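Local coordinates for putative lipoprotein (Bacteroides fragilis, PDB 3QNK) that is of unknown function but, as a SusD-like outer-membrane lipoprotein, probably binds glycans at the cell surface for uptake through a partner transporter, at residues D26-I31 with K176-K181; V111-A116 with K181-A186; T293-A298 with Q302-N307; G310-R315 with I323-S328. All coordinates share one frame; numbering follows the deposited sequence.

Contact 1. Residues D26-I31 with K176-K181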
loop_
_atom_site.group_PDB
_atom_site.type_symbol
_atom_site.label_atom_id
_atom_site.label_comp_id
_atom_site.label_asym_id
_atom_site.label_seq_id
_atom_site.Cartn_x
_atom_site.Cartn_y
_atom_site.Cartn_z
ATOM N N ASP B 26 -6.569 -14.785 -8.836
ATOM C CA ASP B 26 -5.928 -13.546 -8.398
ATOM C C ASP B 26 -6.952 -12.621 -7.763
ATOM O O ASP B 26 -6.640 -11.949 -6.777
ATOM C CB ASP B 26 -5.224 -12.862 -9.570
ATOM C CG ASP B 26 -4.411 -11.640 -9.192
ATOM O OD1 ASP B 26 -3.540 -11.763 -8.309
ATOM O OD2 ASP B 26 -4.604 -10.570 -9.835
ATOM N N LEU B 27 -8.187 -12.602 -8.316
ATOM C CA LEU B 27 -9.268 -11.768 -7.790
ATOM C C LEU B 27 -9.708 -12.286 -6.426
ATOM O O LEU B 27 -9.965 -11.486 -5.527
ATOM C CB LEU B 27 -10.457 -11.680 -8.760
ATOM C CG LEU B 27 -10.213 -10.981 -10.088
ATOM C CD1 LEU B 27 -11.362 -11.213 -11.039
ATOM C CD2 LEU B 27 -10.044 -9.516 -9.903
ATOM N N TYR B 28 -9.742 -13.606 -6.248
ATOM C CA TYR B 28 -10.066 -14.189 -4.945
ATOM C C TYR B 28 -8.955 -13.863 -3.952
ATOM O O TYR B 28 -9.238 -13.584 -2.788
ATOM C CB TYR B 28 -10.251 -15.712 -5.037
ATOM C CG TYR B 28 -11.635 -16.169 -5.442
ATOM C CD1 TYR B 28 -12.677 -16.221 -4.511
ATOM C CD2 TYR B 28 -11.886 -16.646 -6.730
ATOM C CE1 TYR B 28 -13.946 -16.688 -4.869
ATOM C CE2 TYR B 28 -13.154 -17.095 -7.103
ATOM C CZ TYR B 28 -14.180 -17.128 -6.167
ATOM O OH TYR B 28 -15.434 -17.570 -6.535
ATOM N N SER B 29 -7.689 -13.862 -4.423
ATOM C CA SER B 29 -6.513 -13.565 -3.595
ATOM C C SER B 29 -6.545 -12.103 -3.094
ATOM O O SER B 29 -5.887 -11.777 -2.101
ATOM C CB SER B 29 -5.220 -13.879 -4.351
ATOM O OG SER B 29 -4.514 -12.723 -4.772
ATOM N N GLU B 30 -7.355 -11.248 -3.745
ATOM C CA GLU B 30 -7.524 -9.855 -3.352
ATOM C C GLU B 30 -8.433 -9.722 -2.130
ATOM O O GLU B 30 -8.556 -8.622 -1.603
ATOM C CB GLU B 30 -8.052 -9.002 -4.513
ATOM C CG GLU B 30 -7.006 -8.666 -5.563
ATOM C CD GLU B 30 -5.776 -7.887 -5.145
ATOM O OE1 GLU B 30 -5.813 -7.195 -4.102
ATOM O OE2 GLU B 30 -4.773 -7.952 -5.891
ATOM N N ILE B 31 -9.053 -10.819 -1.658
ATOM C CA ILE B 31 -9.872 -10.762 -0.448
ATOM C C ILE B 31 -8.905 -10.549 0.722
ATOM O O ILE B 31 -7.970 -11.348 0.907
ATOM C CB ILE B 31 -10.771 -12.016 -0.251
ATOM C CG1 ILE B 31 -11.799 -12.164 -1.373
ATOM C CG2 ILE B 31 -11.456 -11.976 1.130
ATOM C CD1 ILE B 31 -12.382 -13.575 -1.457
ATOM N N LYS B 176 -14.145 -26.625 -4.570
ATOM C CA LYS B 176 -14.718 -26.231 -3.270
ATOM C C LYS B 176 -13.893 -25.066 -2.699
ATOM O O LYS B 176 -12.663 -25.137 -2.742
ATOM C CB LYS B 176 -14.768 -27.424 -2.302
ATOM N N GLY B 177 -14.570 -23.993 -2.257
ATOM C CA GLY B 177 -13.956 -22.759 -1.748
ATOM C C GLY B 177 -14.398 -21.499 -2.506
ATOM O O GLY B 177 -14.361 -20.376 -1.976
ATOM N N ARG B 178 -14.847 -21.702 -3.773
ATOM C CA ARG B 178 -15.357 -20.681 -4.693
ATOM C C ARG B 178 -16.679 -20.060 -4.145
ATOM O O ARG B 178 -17.261 -20.567 -3.183
ATOM C CB ARG B 178 -15.582 -21.315 -6.099
ATOM C CG ARG B 178 -14.315 -21.663 -6.916
ATOM C CD ARG B 178 -14.627 -21.866 -8.422
ATOM N NE ARG B 178 -13.481 -22.294 -9.248
ATOM C CZ ARG B 178 -12.553 -21.487 -9.784
ATOM N NH1 ARG B 178 -12.594 -20.175 -9.572
ATOM N NH2 ARG B 178 -11.565 -21.994 -10.512
ATOM N N ALA B 179 -17.148 -18.972 -4.757
ATOM C CA ALA B 179 -18.415 -18.348 -4.395
ATOM C C ALA B 179 -19.590 -19.172 -4.937
ATOM O O ALA B 179 -19.593 -19.567 -6.102
ATOM C CB ALA B 179 -18.465 -16.946 -4.955
ATOM N N THR B 180 -20.592 -19.422 -4.096
ATOM C CA THR B 180 -21.800 -20.176 -4.477
ATOM C C THR B 180 -22.993 -19.253 -4.615
ATOM O O THR B 180 -22.900 -18.064 -4.272
ATOM C CB THR B 180 -22.107 -21.242 -3.415
ATOM O OG1 THR B 180 -22.128 -20.650 -2.089
ATOM C CG2 THR B 180 -21.134 -22.421 -3.493
ATOM N N LYS B 181 -24.125 -19.804 -5.083
ATOM C CA LYS B 181 -25.401 -19.107 -5.201
ATOM C C LYS B 181 -25.798 -18.631 -3.785
ATOM O O LYS B 181 -26.161 -17.468 -3.594
ATOM C CB LYS B 181 -26.424 -20.073 -5.813
ATOM C CG LYS B 181 -27.736 -19.498 -6.309
ATOM C CD LYS B 181 -28.617 -20.656 -6.805
ATOM C CE LYS B 181 -29.440 -20.322 -8.028
ATOM N NZ LYS B 181 -28.616 -20.031 -9.248
#
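The Y28 ring meets the backbone N of A179 at its edge, near the ring plane, while R178 NH1 approaches obliquely; in turn Y28 CE2 lies at the edge of the R178 guanidinium, 4.0 Å from NH1. Ring and guanidinium planes are 62° apart, so this pair is not stacked. Y28 stands near the end of helix 17-29 and reaches across to the loop that leads into helix 181-194. With CG anti to the carbonyl carbon (chi1 -85°), its ring points at that loop and brings the hydroxyl to the peptide. A179 N donates to Y28 OH over 2.8 Å, nearly straight at 166°. Around the same oxygen, R178 CA lies 3.6 Å away and A179 CB 3.5 Å away, both carbons packing beside the bond. E110 of helix 101-126 also hydrogen-bonds Y28 OH through OE1, and R178 NH1 makes a long, weak ion pair with that carboxylate oxygen. One phenol oxygen thus ties the helix end, the loop and helix 101-126 together in the alpha-alpha superhelix. Accepting from the peptide N would leave the phenol proton for E110, whose negative charge is probably eased further by R178.

Contact 2. Residues V111-A116 with K181-A186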
loop_
_atom_site.group_PDB
_atom_site.type_symbol
_atom_site.label_atom_id
_atom_site.label_comp_id
_atom_site.label_asym_id
_atom_site.label_seq_id
_atom_site.Cartn_x
_atom_site.Cartn_y
_atom_site.Cartn_z
ATOM N N VAL B 111 -16.859 -13.067 -10.391
ATOM C CA VAL B 111 -16.313 -11.707 -10.441
ATOM C C VAL B 111 -17.390 -10.700 -10.004
ATOM O O VAL B 111 -17.044 -9.728 -9.313
ATOM C CB VAL B 111 -15.706 -11.377 -11.823
ATOM C CG1 VAL B 111 -14.997 -10.033 -11.798
ATOM C CG2 VAL B 111 -14.720 -12.468 -12.246
ATOM N N HIS B 112 -18.691 -10.963 -10.320
ATOM C CA HIS B 112 -19.797 -10.103 -9.863
ATOM C C HIS B 112 -19.865 -10.117 -8.344
ATOM O O HIS B 112 -20.015 -9.055 -7.726
ATOM C CB HIS B 112 -21.153 -10.528 -10.441
ATOM C CG HIS B 112 -21.395 -10.004 -11.819
ATOM N ND1 HIS B 112 -21.617 -8.650 -12.049
ATOM C CD2 HIS B 112 -21.392 -10.660 -13.006
ATOM C CE1 HIS B 112 -21.743 -8.531 -13.364
ATOM N NE2 HIS B 112 -21.617 -9.715 -13.981
ATOM N N PHE B 113 -19.730 -11.329 -7.744
ATOM C CA PHE B 113 -19.751 -11.540 -6.300
ATOM C C PHE B 113 -18.590 -10.813 -5.654
ATOM O O PHE B 113 -18.788 -10.155 -4.635
ATOM C CB PHE B 113 -19.707 -13.053 -5.959
ATOM C CG PHE B 113 -19.571 -13.348 -4.483
ATOM C CD1 PHE B 113 -20.674 -13.267 -3.637
ATOM C CD2 PHE B 113 -18.330 -13.641 -3.928
ATOM C CE1 PHE B 113 -20.545 -13.505 -2.273
ATOM C CE2 PHE B 113 -18.201 -13.899 -2.561
ATOM C CZ PHE B 113 -19.309 -13.816 -1.741
ATOM N N LEU B 114 -17.377 -10.942 -6.247
ATOM C CA LEU B 114 -16.163 -10.318 -5.723
ATOM C C LEU B 114 -16.222 -8.800 -5.835
ATOM O O LEU B 114 -15.919 -8.132 -4.853
ATOM C CB LEU B 114 -14.896 -10.879 -6.385
ATOM C CG LEU B 114 -14.528 -12.314 -5.950
ATOM C CD1 LEU B 114 -13.450 -12.884 -6.832
ATOM C CD2 LEU B 114 -14.068 -12.380 -4.504
ATOM N N ARG B 115 -16.676 -8.252 -6.975
ATOM C CA ARG B 115 -16.765 -6.795 -7.128
ATOM C C ARG B 115 -17.754 -6.205 -6.128
ATOM O O ARG B 115 -17.489 -5.133 -5.573
ATOM C CB ARG B 115 -17.133 -6.379 -8.567
ATOM C CG ARG B 115 -17.014 -4.865 -8.788
ATOM C CD ARG B 115 -17.162 -4.470 -10.225
ATOM N NE ARG B 115 -18.535 -4.650 -10.681
ATOM C CZ ARG B 115 -18.975 -4.271 -11.873
ATOM N NH1 ARG B 115 -18.152 -3.682 -12.738
ATOM N NH2 ARG B 115 -20.237 -4.483 -12.216
ATOM N N ALA B 116 -18.872 -6.919 -5.877
ATOM C CA ALA B 116 -19.900 -6.527 -4.913
ATOM C C ALA B 116 -19.317 -6.508 -3.508
ATOM O O ALA B 116 -19.529 -5.559 -2.752
ATOM C CB ALA B 116 -21.067 -7.491 -4.987
ATOM N N LYS B 181 -24.125 -19.804 -5.083
ATOM C CA LYS B 181 -25.401 -19.107 -5.201
ATOM C C LYS B 181 -25.798 -18.631 -3.785
ATOM O O LYS B 181 -26.161 -17.468 -3.594
ATOM C CB LYS B 181 -26.424 -20.073 -5.813
ATOM C CG LYS B 181 -27.736 -19.498 -6.309
ATOM C CD LYS B 181 -28.617 -20.656 -6.805
ATOM C CE LYS B 181 -29.440 -20.322 -8.028
ATOM N NZ LYS B 181 -28.616 -20.031 -9.248
ATOM N N GLY B 182 -25.588 -19.506 -2.801
ATOM C CA GLY B 182 -25.831 -19.254 -1.389
ATOM C C GLY B 182 -25.009 -18.118 -0.842
ATOM O O GLY B 182 -25.548 -17.255 -0.144
ATOM N N ALA B 183 -23.699 -18.080 -1.170
ATOM C CA ALA B 183 -22.826 -16.994 -0.723
ATOM C C ALA B 183 -23.347 -15.651 -1.235
ATOM O O ALA B 183 -23.421 -14.693 -0.466
ATOM C CB ALA B 183 -21.399 -17.240 -1.186
ATOM N N ALA B 184 -23.781 -15.601 -2.510
ATOM C CA ALA B 184 -24.311 -14.381 -3.124
ATOM C C ALA B 184 -25.602 -13.937 -2.424
ATOM O O ALA B 184 -25.713 -12.765 -2.071
ATOM C CB ALA B 184 -24.550 -14.593 -4.603
ATOM N N TYR B 185 -26.543 -14.871 -2.164
ATOM C CA TYR B 185 -27.792 -14.549 -1.476
ATOM C C TYR B 185 -27.523 -14.121 -0.043
ATOM O O TYR B 185 -28.125 -13.145 0.426
ATOM C CB TYR B 185 -28.770 -15.732 -1.510
ATOM C CG TYR B 185 -29.657 -15.775 -2.738
ATOM C CD1 TYR B 185 -30.621 -14.793 -2.963
ATOM C CD2 TYR B 185 -29.601 -16.852 -3.629
ATOM C CE1 TYR B 185 -31.442 -14.832 -4.090
ATOM C CE2 TYR B 185 -30.448 -16.924 -4.738
ATOM C CZ TYR B 185 -31.369 -15.913 -4.965
ATOM O OH TYR B 185 -32.198 -15.973 -6.065
ATOM N N ALA B 186 -26.603 -14.826 0.646
ATOM C CA ALA B 186 -26.213 -14.502 2.015
ATOM C C ALA B 186 -25.590 -13.090 2.084
ATOM O O ALA B 186 -25.989 -12.316 2.953
ATOM C CB ALA B 186 -25.254 -15.543 2.558
#
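In the two helix segments that meet through F113 and A183, the shortest polar bonds, at 2.8 Å, are the helical ones from R115 N to V111 O and from A186 N to G182 O. No hydrogen bond crosses between helices 101-126 and 181-194; this is apolar helix packing inside the alpha-alpha superhelix. F113 is the large side chain of the pair and meets the small A183 and A184, which let the backbones come close: F113 CA and A184 CA are 6.2 Å apart. CG of F113 stands anti to its own N (chi1 174°), which carries the ring across to the first turn of helix 181-194. The ring comes in with its edge leading, F113 CE1 being 3.6 Å from A183 O near the ring plane. Its CD1 lies 3.8 Å from A184 CA, obliquely placed. The F113 ring also meets F240 of strand 238-244 edge-to-face and touches A179 of the loop before helix 181-194, so it is buried among several elements. On another side of helix 101-126, the D159 carboxylate accepts from H112 ND1 and forms a salt bridge with R115 NE. The A183 methyl stands off the ring plane, above the CE1-CZ side of the phenyl, with A183 CB 4.0 Å from both F113 CE1 and F113 CZ.

Contact 3. Residues T293-A298 with Q302-N307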
loop_
_atom_site.group_PDB
_atom_site.type_symbol
_atom_site.label_atom_id
_atom_site.label_comp_id
_atom_site.label_asym_id
_atom_site.label_seq_id
_atom_site.Cartn_x
_atom_site.Cartn_y
_atom_site.Cartn_z
ATOM N N THR B 293 -24.416 -12.204 36.808
ATOM C CA THR B 293 -24.118 -11.035 37.639
ATOM C C THR B 293 -23.345 -10.031 36.742
ATOM O O THR B 293 -22.513 -10.443 35.906
ATOM C CB THR B 293 -23.360 -11.444 38.908
ATOM O OG1 THR B 293 -24.189 -12.310 39.676
ATOM C CG2 THR B 293 -22.989 -10.254 39.787
ATOM N N GLN B 294 -23.686 -8.734 36.856
ATOM C CA GLN B 294 -23.034 -7.677 36.068
ATOM C C GLN B 294 -21.918 -7.098 36.898
ATOM O O GLN B 294 -22.150 -6.734 38.056
ATOM C CB GLN B 294 -24.034 -6.585 35.645
ATOM C CG GLN B 294 -25.305 -7.060 34.947
ATOM C CD GLN B 294 -25.039 -7.673 33.618
ATOM O OE1 GLN B 294 -24.908 -6.982 32.617
ATOM N NE2 GLN B 294 -24.961 -8.992 33.580
ATOM N N TYR B 295 -20.702 -7.004 36.324
ATOM C CA TYR B 295 -19.552 -6.503 37.080
ATOM C C TYR B 295 -19.010 -5.181 36.587
ATOM O O TYR B 295 -18.279 -4.556 37.338
ATOM C CB TYR B 295 -18.429 -7.538 37.067
ATOM C CG TYR B 295 -18.791 -8.798 37.816
ATOM C CD1 TYR B 295 -19.463 -9.838 37.186
ATOM C CD2 TYR B 295 -18.450 -8.957 39.161
ATOM C CE1 TYR B 295 -19.805 -11.002 37.874
ATOM C CE2 TYR B 295 -18.772 -10.119 39.853
ATOM C CZ TYR B 295 -19.461 -11.134 39.209
ATOM O OH TYR B 295 -19.790 -12.279 39.886
ATOM N N SER B 296 -19.335 -4.740 35.354
ATOM C CA SER B 296 -18.746 -3.523 34.777
ATOM C C SER B 296 -18.874 -2.307 35.632
ATOM O O SER B 296 -17.927 -1.520 35.666
ATOM C CB SER B 296 -19.334 -3.218 33.408
ATOM O OG SER B 296 -18.960 -4.241 32.502
ATOM N N GLN B 297 -20.015 -2.129 36.330
ATOM C CA GLN B 297 -20.241 -0.921 37.141
ATOM C C GLN B 297 -19.910 -1.139 38.621
ATOM O O GLN B 297 -20.260 -0.301 39.466
ATOM C CB GLN B 297 -21.672 -0.389 36.961
ATOM C CG GLN B 297 -22.096 -0.113 35.492
ATOM C CD GLN B 297 -21.084 0.640 34.647
ATOM O OE1 GLN B 297 -20.642 1.733 35.014
ATOM N NE2 GLN B 297 -20.725 0.073 33.469
ATOM N N ALA B 298 -19.156 -2.216 38.927
ATOM C CA ALA B 298 -18.710 -2.503 40.283
ATOM C C ALA B 298 -17.727 -1.443 40.756
ATOM O O ALA B 298 -16.927 -0.969 39.933
ATOM C CB ALA B 298 -18.054 -3.867 40.331
ATOM N N GLN B 302 -13.778 -2.888 45.297
ATOM C CA GLN B 302 -14.469 -4.142 45.602
ATOM C C GLN B 302 -13.673 -5.340 45.170
ATOM O O GLN B 302 -13.295 -5.415 43.996
ATOM C CB GLN B 302 -15.846 -4.192 44.932
ATOM C CG GLN B 302 -16.584 -5.452 45.343
ATOM C CD GLN B 302 -18.083 -5.389 45.392
ATOM O OE1 GLN B 302 -18.774 -4.598 44.702
ATOM N NE2 GLN B 302 -18.609 -6.311 46.171
ATOM N N VAL B 303 -13.477 -6.312 46.087
ATOM C CA VAL B 303 -12.746 -7.521 45.741
ATOM C C VAL B 303 -13.722 -8.694 45.651
ATOM O O VAL B 303 -14.548 -8.897 46.548
ATOM C CB VAL B 303 -11.591 -7.792 46.721
ATOM C CG1 VAL B 303 -10.818 -9.047 46.333
ATOM C CG2 VAL B 303 -10.636 -6.594 46.804
ATOM N N PHE B 304 -13.641 -9.435 44.545
ATOM C CA PHE B 304 -14.432 -10.619 44.311
ATOM C C PHE B 304 -13.582 -11.860 44.303
ATOM O O PHE B 304 -12.421 -11.796 43.924
ATOM C CB PHE B 304 -15.153 -10.536 42.987
ATOM C CG PHE B 304 -15.952 -9.279 42.822
ATOM C CD1 PHE B 304 -17.284 -9.219 43.251
ATOM C CD2 PHE B 304 -15.390 -8.152 42.218
ATOM C CE1 PHE B 304 -18.033 -8.056 43.078
ATOM C CE2 PHE B 304 -16.146 -7.006 42.020
ATOM C CZ PHE B 304 -17.464 -6.964 42.441
ATOM N N ASP B 305 -14.167 -12.997 44.711
ATOM C CA ASP B 305 -13.524 -14.300 44.671
ATOM C C ASP B 305 -14.184 -15.084 43.570
ATOM O O ASP B 305 -15.400 -15.281 43.592
ATOM C CB ASP B 305 -13.622 -15.026 46.017
ATOM C CG ASP B 305 -12.765 -16.276 46.103
ATOM O OD1 ASP B 305 -13.087 -17.272 45.400
ATOM O OD2 ASP B 305 -11.777 -16.267 46.887
ATOM N N ILE B 306 -13.383 -15.521 42.600
ATOM C CA ILE B 306 -13.797 -16.254 41.404
ATOM C C ILE B 306 -14.669 -17.486 41.754
ATOM O O ILE B 306 -15.472 -17.924 40.941
ATOM C CB ILE B 306 -12.502 -16.630 40.624
ATOM C CG1 ILE B 306 -12.712 -16.541 39.139
ATOM C CG2 ILE B 306 -11.825 -17.950 41.063
ATOM C CD1 ILE B 306 -11.412 -16.722 38.328
ATOM N N ASN B 307 -14.527 -18.005 42.979
ATOM C CA ASN B 307 -15.237 -19.178 43.458
ATOM C C ASN B 307 -16.451 -18.829 44.316
ATOM O O ASN B 307 -17.418 -19.579 44.251
ATOM C CB ASN B 307 -14.287 -20.122 44.200
ATOM C CG ASN B 307 -13.202 -20.706 43.286
ATOM O OD1 ASN B 307 -11.997 -20.660 43.588
ATOM N ND2 ASN B 307 -13.589 -21.247 42.120
#
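A type I beta turn, Y295 to A298, is packed against strand 304-305, an edge strand, within this chain, of a three-stranded antiparallel sheet in the SusD family region. The turn is closed by A298 N donating to Y295 O at 3.0 Å. At the heart of the contact is a T-shaped (edge-to-face) aromatic pair: the edge of Y295 points at the face of F304, with centroids 5.1 Å apart and planes at 83°. Y295 CE2 comes within 3.8 Å of F304 CD1, and Y295 CD2 stands over the centre of the F304 ring, 3.9 Å above its plane. F304 carries CG anti to the carbonyl carbon (chi1 -53°), which turns its ring toward the 295-298 turn; the two side chains run antiparallel. The far end of the turn supplies a methyl: A298 CB touches F304 CZ at 3.8 Å, at the ring edge. On the face opposite Y295, Q302 CG lies over the rim of the F304 ring, 3.4 Å above its plane, so the phenyl is held between Q302, two residues before it, and the turn. Next along, D305 OD1 accepts from N307 N at 2.9 Å through its anti lone pair, an Asx turn that bends the chain after the strand. Beyond the segments, the D282 carboxylate binds both Y295 N and S296 OG, and F304 pairs through its backbone with F481 of strand 480-488. Across the interface itself no hydrogen bond forms: the turn is held to the strand by ring and methyl packing, whereas the polar bonds fix each side separately.

Contact 4. Residues G310-R315 with I323-S328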
loop_
_atom_site.group_PDB
_atom_site.type_symbol
_atom_site.label_atom_id
_atom_site.label_comp_id
_atom_site.label_asym_id
_atom_site.label_seq_id
_atom_site.Cartn_x
_atom_site.Cartn_y
_atom_site.Cartn_z
ATOM N N GLY B 310 -19.812 -16.451 40.967
ATOM C CA GLY B 310 -19.521 -17.493 39.974
ATOM C C GLY B 310 -19.239 -16.940 38.607
ATOM O O GLY B 310 -19.746 -17.474 37.607
ATOM N N ILE B 311 -18.453 -15.839 38.575
ATOM C CA ILE B 311 -18.197 -15.031 37.389
ATOM C C ILE B 311 -18.048 -15.892 36.118
ATOM O O ILE B 311 -18.771 -15.624 35.151
ATOM C CB ILE B 311 -17.049 -14.001 37.561
ATOM C CG1 ILE B 311 -16.921 -13.119 36.316
ATOM C CG2 ILE B 311 -15.720 -14.647 37.972
ATOM C CD1 ILE B 311 -16.559 -11.758 36.508
ATOM N N TYR B 312 -17.231 -16.959 36.151
ATOM C CA TYR B 312 -17.004 -17.776 34.953
ATOM C C TYR B 312 -17.689 -19.149 35.004
ATOM O O TYR B 312 -17.431 -19.973 34.135
ATOM C CB TYR B 312 -15.490 -17.937 34.681
ATOM C CG TYR B 312 -14.743 -16.617 34.675
ATOM C CD1 TYR B 312 -15.224 -15.520 33.959
ATOM C CD2 TYR B 312 -13.546 -16.468 35.366
ATOM C CE1 TYR B 312 -14.535 -14.314 33.939
ATOM C CE2 TYR B 312 -12.862 -15.252 35.380
ATOM C CZ TYR B 312 -13.366 -14.176 34.667
ATOM O OH TYR B 312 -12.697 -12.979 34.638
ATOM N N GLU B 313 -18.590 -19.371 35.987
ATOM C CA GLU B 313 -19.374 -20.580 36.184
ATOM C C GLU B 313 -20.794 -20.429 35.608
ATOM O O GLU B 313 -21.379 -19.351 35.637
ATOM C CB GLU B 313 -19.451 -20.885 37.702
ATOM C CG GLU B 313 -18.228 -21.580 38.308
ATOM C CD GLU B 313 -17.950 -21.381 39.794
ATOM O OE1 GLU B 313 -18.913 -21.119 40.553
ATOM O OE2 GLU B 313 -16.767 -21.503 40.201
ATOM N N GLY B 314 -21.323 -21.524 35.102
ATOM C CA GLY B 314 -22.700 -21.692 34.632
ATOM C C GLY B 314 -23.197 -20.926 33.431
ATOM O O GLY B 314 -24.417 -20.848 33.218
ATOM N N ARG B 315 -22.266 -20.409 32.615
ATOM C CA ARG B 315 -22.587 -19.617 31.424
ATOM C C ARG B 315 -23.049 -20.478 30.262
ATOM O O ARG B 315 -22.848 -21.700 30.271
ATOM C CB ARG B 315 -21.356 -18.806 30.994
ATOM C CG ARG B 315 -20.898 -17.734 31.971
ATOM C CD ARG B 315 -21.936 -16.683 32.342
ATOM N NE ARG B 315 -21.313 -15.763 33.278
ATOM C CZ ARG B 315 -21.027 -14.498 33.003
ATOM N NH1 ARG B 315 -21.442 -13.949 31.868
ATOM N NH2 ARG B 315 -20.372 -13.752 33.886
ATOM N N ILE B 323 -14.496 -16.734 25.006
ATOM C CA ILE B 323 -13.658 -16.057 25.980
ATOM C C ILE B 323 -12.610 -16.954 26.626
ATOM O O ILE B 323 -12.942 -18.005 27.177
ATOM C CB ILE B 323 -14.583 -15.393 27.065
ATOM C CG1 ILE B 323 -15.721 -14.512 26.457
ATOM C CG2 ILE B 323 -13.806 -14.622 28.115
ATOM C CD1 ILE B 323 -15.320 -13.417 25.398
ATOM N N VAL B 324 -11.346 -16.482 26.594
ATOM C CA VAL B 324 -10.196 -17.035 27.302
ATOM C C VAL B 324 -10.079 -16.143 28.556
ATOM O O VAL B 324 -9.834 -14.928 28.431
ATOM C CB VAL B 324 -8.886 -17.077 26.450
ATOM C CG1 VAL B 324 -7.696 -17.577 27.273
ATOM C CG2 VAL B 324 -9.064 -17.903 25.190
ATOM N N PHE B 325 -10.323 -16.741 29.746
ATOM C CA PHE B 325 -10.329 -16.035 31.037
ATOM C C PHE B 325 -9.382 -16.716 32.074
ATOM O O PHE B 325 -8.800 -17.754 31.805
ATOM C CB PHE B 325 -11.769 -15.941 31.591
ATOM C CG PHE B 325 -12.451 -17.295 31.598
ATOM C CD1 PHE B 325 -12.238 -18.197 32.635
ATOM C CD2 PHE B 325 -13.285 -17.680 30.549
ATOM C CE1 PHE B 325 -12.811 -19.455 32.608
ATOM C CE2 PHE B 325 -13.863 -18.938 30.533
ATOM C CZ PHE B 325 -13.602 -19.825 31.551
ATOM N N HIS B 326 -9.197 -16.079 33.241
ATOM C CA HIS B 326 -8.348 -16.604 34.300
ATOM C C HIS B 326 -8.810 -17.997 34.636
ATOM O O HIS B 326 -9.970 -18.193 35.001
ATOM C CB HIS B 326 -8.406 -15.698 35.524
ATOM C CG HIS B 326 -7.521 -16.150 36.649
ATOM N ND1 HIS B 326 -6.146 -15.984 36.595
ATOM C CD2 HIS B 326 -7.838 -16.732 37.832
ATOM C CE1 HIS B 326 -5.679 -16.459 37.732
ATOM N NE2 HIS B 326 -6.651 -16.917 38.507
ATOM N N GLY B 327 -7.929 -18.964 34.437
ATOM C CA GLY B 327 -8.226 -20.364 34.719
ATOM C C GLY B 327 -8.637 -21.199 33.525
ATOM O O GLY B 327 -8.877 -22.397 33.690
ATOM N N SER B 328 -8.726 -20.592 32.326
ATOM C CA SER B 328 -9.047 -21.305 31.087
ATOM C C SER B 328 -7.906 -22.233 30.693
ATOM O O SER B 328 -6.729 -21.830 30.740
ATOM C CB SER B 328 -9.286 -20.344 29.915
ATOM O OG SER B 328 -10.393 -19.476 30.047
HETATM O O HOH W 1 -10.213 -13.441 33.400
#
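Stacking dominates where Y312, inside the type I turn G310 to E313, meets F325 at the start of the type II turn F325 to S328. The rings form an offset stack, centroids 4.5 Å apart and planes at 24°, with Y312 CD2 3.5 Å from F325 CD1. Reciprocal CH-pi contacts extend it: F325 CB sits 3.9 Å from the centroid of the Y312 ring, and Y312 CB 4.0 Å from that of F325. The backbone places F325 CB over the centre of the tyrosine; CG, between N and the carbonyl carbon (chi1 51°), swings the phenyl back past Y312 CG to Y312 CB, giving the offset. Apolar packing adds I311 CG2 over the other face of Y312 and I323 CG2 at the edge of F325. Hydrogen bonds hold the turns: E313 N to G310 O in the first, S328 N to F325 O in the second, where S328 OG also accepts from F325 N at 2.8 Å (162°) and lies over the centre of the opposite face of the phenyl. Outside, Y359 OH bonds Y312 OH and H326 stacks on F475. The polar link across is a water, 2.8 Å from Y312 OH, that accepts from H326 N at 2.8 Å.

How the contacts relate
The four contacts form two clusters on opposite sides of the chain's centre. Contacts 1 and 2, with centres 9 Å apart, share K181 and alternate along the chain; A179 CB of contact 1 lies 3.5 Å from F113 CD2 of contact 2, so the loop of contact 1 packs on the same F113 ring of helix 101-126 that contact 2 uses. Contacts 3 and 4 follow in series, with centres 12 Å apart, and join through Y295 CD1 and I311 CD1 at 3.5 Å. I306 of contact 3 bridges further, its CD1 lying 3.6 Å from both Y312 CE2 and H326 CD2. Between clusters nothing touches: nearest atoms of contacts 1 and 4 are about 25 Å apart.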